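Local coordinates for multicopper oxidase type 1 (Nitrosomonas europaea, PDB 3G5W), which probably acts as a copper-dependent oxidoreductase, a two-domain, laccase-like multicopper oxidase with a mononuclear copper in each chain and copper-oxygen clusters between subunits, at residues 198-204 with 226-232; 186-192 with 236-242. All blocks are in the same frame, centred on the assembly; numbering follows the deposited sequence.

Contact 1: residues 198-204 with 226-232. With C1O (Cu-O linkage), chain H; C2O (Cu-O-Cu linkage), chain P.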
loop_
_atom_site.group_PDB
_atom_site.type_symbol
_atom_site.label_atom_id
_atom_site.label_comp_id
_atom_site.label_asym_id
_atom_site.label_seq_id
_atom_site.Cartn_x
_atom_site.Cartn_y
_atom_site.Cartn_z
ATOM N N HIS A 198 -3.854 -1.787 -8.879
ATOM C CA HIS A 198 -3.954 -0.900 -7.726
ATOM C C HIS A 198 -3.991 -1.687 -6.420
ATOM O O HIS A 198 -4.376 -2.864 -6.392
ATOM C CB HIS A 198 -5.236 -0.063 -7.796
ATOM C CG HIS A 198 -5.245 0.970 -8.882
ATOM N ND1 HIS A 198 -6.166 1.996 -8.916
ATOM C CD2 HIS A 198 -4.455 1.141 -9.968
ATOM C CE1 HIS A 198 -5.944 2.752 -9.978
ATOM N NE2 HIS A 198 -4.910 2.255 -10.632
ATOM N N VAL A 199 -3.593 -1.013 -5.345
ATOM C CA VAL A 199 -3.847 -1.480 -3.988
ATOM C C VAL A 199 -5.347 -1.300 -3.692
ATOM O O VAL A 199 -5.955 -0.309 -4.105
ATOM C CB VAL A 199 -2.995 -0.675 -2.964
ATOM C CG1 VAL A 199 -3.180 -1.225 -1.573
ATOM C CG2 VAL A 199 -1.517 -0.713 -3.344
ATOM N N HIS A 200 -5.944 -2.269 -3.010
ATOM C CA HIS A 200 -7.335 -2.177 -2.590
ATOM C C HIS A 200 -7.375 -2.275 -1.076
ATOM O O HIS A 200 -6.532 -2.947 -0.484
ATOM C CB HIS A 200 -8.167 -3.303 -3.220
ATOM C CG HIS A 200 -8.061 -3.356 -4.710
ATOM N ND1 HIS A 200 -8.789 -2.526 -5.536
ATOM C CD2 HIS A 200 -7.282 -4.107 -5.522
ATOM C CE1 HIS A 200 -8.468 -2.771 -6.795
ATOM N NE2 HIS A 200 -7.555 -3.726 -6.813
ATOM N N ALA A 201 -8.346 -1.603 -0.465
ATOM C CA ALA A 201 -8.527 -1.612 0.993
ATOM C C ALA A 201 -9.915 -2.169 1.333
ATOM O O ALA A 201 -10.889 -1.415 1.405
ATOM C CB ALA A 201 -8.365 -0.212 1.540
ATOM N N ILE A 202 -10.006 -3.484 1.517
ATOM C CA ILE A 202 -11.304 -4.138 1.625
ATOM C C ILE A 202 -11.836 -4.048 3.047
ATOM O O ILE A 202 -11.278 -4.642 3.975
ATOM C CB ILE A 202 -11.302 -5.613 1.120
ATOM C CG1 ILE A 202 -10.814 -5.711 -0.336
ATOM C CG2 ILE A 202 -12.695 -6.243 1.268
ATOM C CD1 ILE A 202 -11.605 -4.868 -1.334
ATOM N N HIS A 203 -12.933 -3.310 3.186
ATOM C CA HIS A 203 -13.542 -3.049 4.472
ATOM C C HIS A 203 -14.902 -3.753 4.598
ATOM O O HIS A 203 -15.736 -3.657 3.697
ATOM C CB HIS A 203 -13.672 -1.534 4.663
ATOM C CG HIS A 203 -14.449 -1.153 5.879
ATOM N ND1 HIS A 203 -14.102 -1.579 7.143
ATOM C CD2 HIS A 203 -15.573 -0.415 6.023
ATOM C CE1 HIS A 203 -14.978 -1.114 8.017
ATOM N NE2 HIS A 203 -15.879 -0.404 7.364
ATOM N N THR A 204 -15.102 -4.480 5.704
ATOM C CA THR A 204 -16.372 -5.168 5.976
ATOM C C THR A 204 -17.072 -4.592 7.218
ATOM O O THR A 204 -16.494 -4.557 8.306
ATOM C CB THR A 204 -16.166 -6.706 6.145
ATOM O OG1 THR A 204 -15.461 -7.231 5.010
ATOM C CG2 THR A 204 -17.519 -7.443 6.283
ATOM N N ASP A 226 -10.695 -4.471 10.538
ATOM C CA ASP A 226 -11.890 -4.291 9.721
ATOM C C ASP A 226 -11.601 -3.905 8.271
ATOM O O ASP A 226 -12.505 -3.928 7.436
ATOM C CB ASP A 226 -12.884 -3.312 10.377
ATOM C CG ASP A 226 -12.305 -1.916 10.593
ATOM O OD1 ASP A 226 -11.772 -1.312 9.641
ATOM O OD2 ASP A 226 -12.406 -1.402 11.731
ATOM N N THR A 227 -10.343 -3.551 7.993
ATOM C CA THR A 227 -9.907 -3.137 6.653
ATOM C C THR A 227 -8.602 -3.849 6.278
ATOM O O THR A 227 -7.613 -3.795 7.016
ATOM C CB THR A 227 -9.750 -1.585 6.549
ATOM O OG1 THR A 227 -10.971 -0.951 6.954
ATOM C CG2 THR A 227 -9.416 -1.139 5.126
ATOM N N VAL A 228 -8.625 -4.530 5.135
ATOM C CA VAL A 228 -7.498 -5.318 4.655
ATOM C C VAL A 228 -6.861 -4.631 3.450
ATOM O O VAL A 228 -7.462 -4.572 2.375
ATOM C CB VAL A 228 -7.941 -6.750 4.238
ATOM C CG1 VAL A 228 -6.731 -7.586 3.812
ATOM C CG2 VAL A 228 -8.728 -7.447 5.379
ATOM N N LEU A 229 -5.643 -4.126 3.629
ATOM C CA LEU A 229 -4.909 -3.508 2.530
ATOM C C LEU A 229 -4.231 -4.604 1.710
ATOM O O LEU A 229 -3.372 -5.340 2.226
ATOM C CB LEU A 229 -3.887 -2.495 3.067
ATOM C CG LEU A 229 -3.382 -1.427 2.090
ATOM C CD1 LEU A 229 -4.506 -0.470 1.713
ATOM C CD2 LEU A 229 -2.198 -0.655 2.703
ATOM N N ILE A 230 -4.642 -4.735 0.446
ATOM C CA ILE A 230 -4.160 -5.810 -0.427
ATOM C C ILE A 230 -3.602 -5.263 -1.752
ATOM O O ILE A 230 -4.267 -4.504 -2.459
ATOM C CB ILE A 230 -5.236 -6.931 -0.643
ATOM C CG1 ILE A 230 -4.673 -8.072 -1.501
ATOM C CG2 ILE A 230 -6.546 -6.368 -1.211
ATOM C CD1 ILE A 230 -5.600 -9.254 -1.676
ATOM N N GLY A 231 -2.362 -5.635 -2.055
ATOM C CA GLY A 231 -1.648 -5.117 -3.220
ATOM C C GLY A 231 -1.593 -6.121 -4.352
ATOM O O GLY A 231 -1.891 -7.294 -4.148
ATOM N N PRO A 232 -1.216 -5.664 -5.561
ATOM C CA PRO A 232 -1.148 -6.535 -6.738
ATOM C C PRO A 232 -0.336 -7.813 -6.492
ATOM O O PRO A 232 0.784 -7.750 -5.994
ATOM C CB PRO A 232 -0.461 -5.649 -7.782
ATOM C CG PRO A 232 -0.856 -4.268 -7.393
ATOM C CD PRO A 232 -0.834 -4.275 -5.887
HETATM CU CU4 C1O H . -17.157 0.825 8.125
HETATM O O3 C1O H . -17.469 -0.646 10.505
HETATM CU CU2 C2O P . -18.433 1.339 4.312
HETATM CU CU3 C2O P . -15.017 4.003 6.853
HETATM O O1 C2O P . -16.857 2.747 5.354
#
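Strands 200-204 and 227-230 pair antiparallel: their axes approach to 4.4 Å with 161° between N-to-C directions. Two hydrogen-bonded pairs carry the register. H200 N to I230 O and I230 N to H200 O are both 2.8 Å and nearly linear (172° and 177°); I202 N to V228 O and V228 N to I202 O are both 2.9 Å. The non-hydrogen-bonded pairs, A201 with L229 and H203 with T227, bring CA atoms to 4.4 and 4.2 Å, with CA-H...O contacts such as A201 CA to V228 O (3.4 Å).

At the copper end, D226 O accepts from both H203 ND1 (2.9 Å) and T204 N (3.2 Å). The first bond orients the H203 ring, whose NE2 lies 1.9 Å from CU4 of the Cu-O linkage. H59 of the second subunit ligates the same copper, so this strand end forms part of an intersubunit copper site, consistent with the trinuclear clusters of multicopper oxidases. T227 OG1 donates to D226 OD1 (2.8 Å), which also meets H61 of the second subunit.

Among the apolar contacts, L229 CD1 touches A201 CB (3.9 Å) on the same face and also V199 CG1 (3.6 Å), in the loop leading into the strand, whereas I202 CG1 and I230 CG2, 4.4 Å apart, lie on the face shared with H200 and V228.

Strand 227-230 is outermost in its sheet within the chain, and strand 247-252 flanks 200-204 on its other edge, where D252 binds H200 ND1. The H200, I202, V228 and I230 face packs on strands 137-146 and 235-241.

Contact 2: residues 186-192 with 236-242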
loop_
_atom_site.group_PDB
_atom_site.type_symbol
_atom_site.label_atom_id
_atom_site.label_comp_id
_atom_site.label_asym_id
_atom_site.label_seq_id
_atom_site.Cartn_x
_atom_site.Cartn_y
_atom_site.Cartn_z
ATOM N N ASP A 186 -22.915 -19.033 10.737
ATOM C CA ASP A 186 -22.023 -19.292 9.601
ATOM C C ASP A 186 -20.642 -18.726 9.892
ATOM O O ASP A 186 -20.491 -17.793 10.688
ATOM C CB ASP A 186 -22.546 -18.638 8.314
ATOM C CG ASP A 186 -23.385 -19.576 7.452
ATOM O OD1 ASP A 186 -23.096 -20.793 7.367
ATOM O OD2 ASP A 186 -24.328 -19.074 6.816
ATOM N N VAL A 187 -19.634 -19.311 9.259
ATOM C CA VAL A 187 -18.279 -18.783 9.304
ATOM C C VAL A 187 -17.820 -18.753 7.862
ATOM O O VAL A 187 -17.744 -19.796 7.211
ATOM C CB VAL A 187 -17.337 -19.680 10.139
ATOM C CG1 VAL A 187 -15.875 -19.205 10.015
ATOM C CG2 VAL A 187 -17.781 -19.708 11.600
ATOM N N ILE A 188 -17.552 -17.561 7.345
ATOM C CA ILE A 188 -17.167 -17.453 5.936
ATOM C C ILE A 188 -15.683 -17.155 5.762
ATOM O O ILE A 188 -15.055 -16.503 6.597
ATOM C CB ILE A 188 -18.063 -16.469 5.118
ATOM C CG1 ILE A 188 -17.815 -15.008 5.514
ATOM C CG2 ILE A 188 -19.551 -16.853 5.249
ATOM C CD1 ILE A 188 -18.681 -13.993 4.758
ATOM N N ARG A 189 -15.141 -17.666 4.667
ATOM C CA ARG A 189 -13.767 -17.434 4.287
ATOM C C ARG A 189 -13.810 -16.660 2.980
ATOM O O ARG A 189 -14.308 -17.170 1.980
ATOM C CB ARG A 189 -13.071 -18.775 4.105
ATOM C CG ARG A 189 -11.602 -18.711 3.729
ATOM C CD ARG A 189 -11.037 -20.130 3.662
ATOM N NE ARG A 189 -9.609 -20.133 3.359
ATOM C CZ ARG A 189 -8.776 -21.131 3.654
ATOM N NH1 ARG A 189 -7.489 -21.033 3.342
ATOM N NH2 ARG A 189 -9.221 -22.222 4.271
ATOM N N LEU A 190 -13.337 -15.416 3.007
ATOM C CA LEU A 190 -13.196 -14.622 1.796
ATOM C C LEU A 190 -11.764 -14.707 1.285
ATOM O O LEU A 190 -10.821 -14.252 1.944
ATOM C CB LEU A 190 -13.578 -13.159 2.037
ATOM C CG LEU A 190 -14.888 -12.825 2.757
ATOM C CD1 LEU A 190 -14.989 -11.310 2.956
ATOM C CD2 LEU A 190 -16.103 -13.366 2.011
ATOM N N ARG A 191 -11.606 -15.294 0.107
ATOM C CA ARG A 191 -10.288 -15.423 -0.502
ATOM C C ARG A 191 -10.086 -14.237 -1.451
ATOM O O ARG A 191 -10.601 -14.229 -2.573
ATOM C CB ARG A 191 -10.167 -16.772 -1.219
ATOM C CG ARG A 191 -10.422 -17.990 -0.309
ATOM C CD ARG A 191 -10.336 -19.296 -1.097
ATOM N NE ARG A 191 -10.566 -20.487 -0.269
ATOM C CZ ARG A 191 -9.626 -21.360 0.084
ATOM N NH1 ARG A 191 -8.361 -21.192 -0.292
ATOM N NH2 ARG A 191 -9.957 -22.421 0.818
ATOM N N LEU A 192 -9.373 -13.217 -0.971
ATOM C CA LEU A 192 -9.173 -11.987 -1.731
ATOM C C LEU A 192 -7.928 -12.128 -2.588
ATOM O O LEU A 192 -6.866 -12.489 -2.085
ATOM C CB LEU A 192 -9.019 -10.777 -0.790
ATOM C CG LEU A 192 -10.066 -10.544 0.311
ATOM C CD1 LEU A 192 -9.704 -9.307 1.132
ATOM C CD2 LEU A 192 -11.477 -10.429 -0.265
ATOM N N TYR A 236 -5.063 -12.610 0.358
ATOM C CA TYR A 236 -5.392 -12.703 1.769
ATOM C C TYR A 236 -6.672 -13.502 1.951
ATOM O O TYR A 236 -7.666 -13.240 1.274
ATOM C CB TYR A 236 -5.554 -11.307 2.373
ATOM C CG TYR A 236 -4.236 -10.592 2.566
ATOM C CD1 TYR A 236 -3.444 -10.849 3.682
ATOM C CD2 TYR A 236 -3.774 -9.668 1.629
ATOM C CE1 TYR A 236 -2.224 -10.203 3.869
ATOM C CE2 TYR A 236 -2.551 -9.011 1.806
ATOM C CZ TYR A 236 -1.786 -9.283 2.931
ATOM O OH TYR A 236 -0.573 -8.648 3.120
ATOM N N ASP A 237 -6.638 -14.483 2.854
ATOM C CA ASP A 237 -7.856 -15.170 3.282
ATOM C C ASP A 237 -8.355 -14.531 4.566
ATOM O O ASP A 237 -7.648 -14.504 5.582
ATOM C CB ASP A 237 -7.625 -16.674 3.493
ATOM C CG ASP A 237 -7.249 -17.405 2.204
ATOM O OD1 ASP A 237 -7.617 -18.587 2.065
ATOM O OD2 ASP A 237 -6.570 -16.815 1.333
ATOM N N VAL A 238 -9.576 -14.021 4.508
ATOM C CA VAL A 238 -10.190 -13.351 5.644
ATOM C C VAL A 238 -11.336 -14.211 6.146
ATOM O O VAL A 238 -12.251 -14.541 5.384
ATOM C CB VAL A 238 -10.705 -11.945 5.265
ATOM C CG1 VAL A 238 -11.290 -11.235 6.486
ATOM C CG2 VAL A 238 -9.578 -11.106 4.661
ATOM N N ILE A 239 -11.268 -14.584 7.420
ATOM C CA ILE A 239 -12.330 -15.374 8.037
ATOM C C ILE A 239 -13.227 -14.482 8.909
ATOM O O ILE A 239 -12.736 -13.692 9.722
ATOM C CB ILE A 239 -11.766 -16.625 8.780
ATOM C CG1 ILE A 239 -11.521 -17.747 7.765
ATOM C CG2 ILE A 239 -12.767 -17.158 9.818
ATOM C CD1 ILE A 239 -10.090 -18.046 7.467
ATOM N N LEU A 240 -14.536 -14.583 8.693
ATOM C CA LEU A 240 -15.511 -13.777 9.414
ATOM C C LEU A 240 -16.532 -14.682 10.095
ATOM O O LEU A 240 -17.135 -15.546 9.445
ATOM C CB LEU A 240 -16.238 -12.822 8.447
ATOM C CG LEU A 240 -15.506 -11.831 7.532
ATOM C CD1 LEU A 240 -16.447 -11.367 6.410
ATOM C CD2 LEU A 240 -15.028 -10.631 8.304
ATOM N N ASN A 241 -16.725 -14.490 11.396
ATOM C CA ASN A 241 -17.775 -15.201 12.128
ATOM C C ASN A 241 -19.077 -14.440 11.939
ATOM O O ASN A 241 -19.157 -13.251 12.262
ATOM C CB ASN A 241 -17.437 -15.334 13.623
ATOM C CG ASN A 241 -16.175 -16.151 13.881
ATOM O OD1 ASN A 241 -15.869 -17.109 13.164
ATOM N ND2 ASN A 241 -15.430 -15.771 14.921
ATOM N N MET A 242 -20.087 -15.114 11.387
ATOM C CA MET A 242 -21.361 -14.466 11.077
ATOM C C MET A 242 -22.286 -14.487 12.293
ATOM O O MET A 242 -23.218 -15.286 12.354
ATOM C CB MET A 242 -22.048 -15.125 9.869
ATOM C CG MET A 242 -21.309 -15.018 8.523
ATOM S SD MET A 242 -20.966 -13.318 7.962
ATOM C CE MET A 242 -19.328 -13.165 8.578
#
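This is an antiparallel pairing of two central strands in the six-stranded sheet of the second cupredoxin-like domain, away from the copper sites. The axes of 187-192 and 236-241 approach to 4.6 Å, with 160° between their N-to-C directions, and 725 Å² is buried between the segments. L190 N to V238 O (2.8 Å) and V238 N to L190 O (2.9 Å) form one hydrogen-bonded pair; I188-L240 and L192-Y236 are bonded reciprocally in the same way, and M242 N to D186 O (2.8 Å) extends the register.

The two faces differ in chemistry. On one, L190 CD1 and I188 CD1 lie 3.7 and 3.8 Å from L240 CD1, and L192 CD1 is 4.0 Å from V238 CG2. On the other, R189 gives D237 OD1 two hydrogen bonds, from NE and NH1 (both 2.8 Å), in a salt bridge, with OD1 near the guanidinium plane at its edge. R191 NH1 is 3.6 Å from the same OD1, but the oxygen sits over its guanidinium face, so that link is purely electrostatic; R191's stronger partner is D138. V187 CG1 packs on I239 CG2 (3.7 Å).

Strand 137-146 flanks 187-194 and strand 209-214 flanks 235-241, while L192, Y236 and V238 pack against strand 227-230 of the facing sheet.

Overall arrangement
From the N terminus, the chain enters contact 2 along 186-192, then turns directly into 198-204, the first side of contact 1. After strands 209-214 and 217-225 it returns through 226-232, closing contact 1 across 21 intervening residues, and then through 236-242, closing contact 2 across 43. Contact 1 is therefore nested inside contact 2. The pairs belong to different sheets of one cupredoxin-like domain; the centres of the two contacts are about 14 Å apart, and their side chains meet between them: I230 CG1 lies 3.6 Å from Y236 CD2, and V228 CG2 lies 3.8 Å from V238 CG2. Together they tie the sheet carrying copper ligand H203 to the six-stranded sheet.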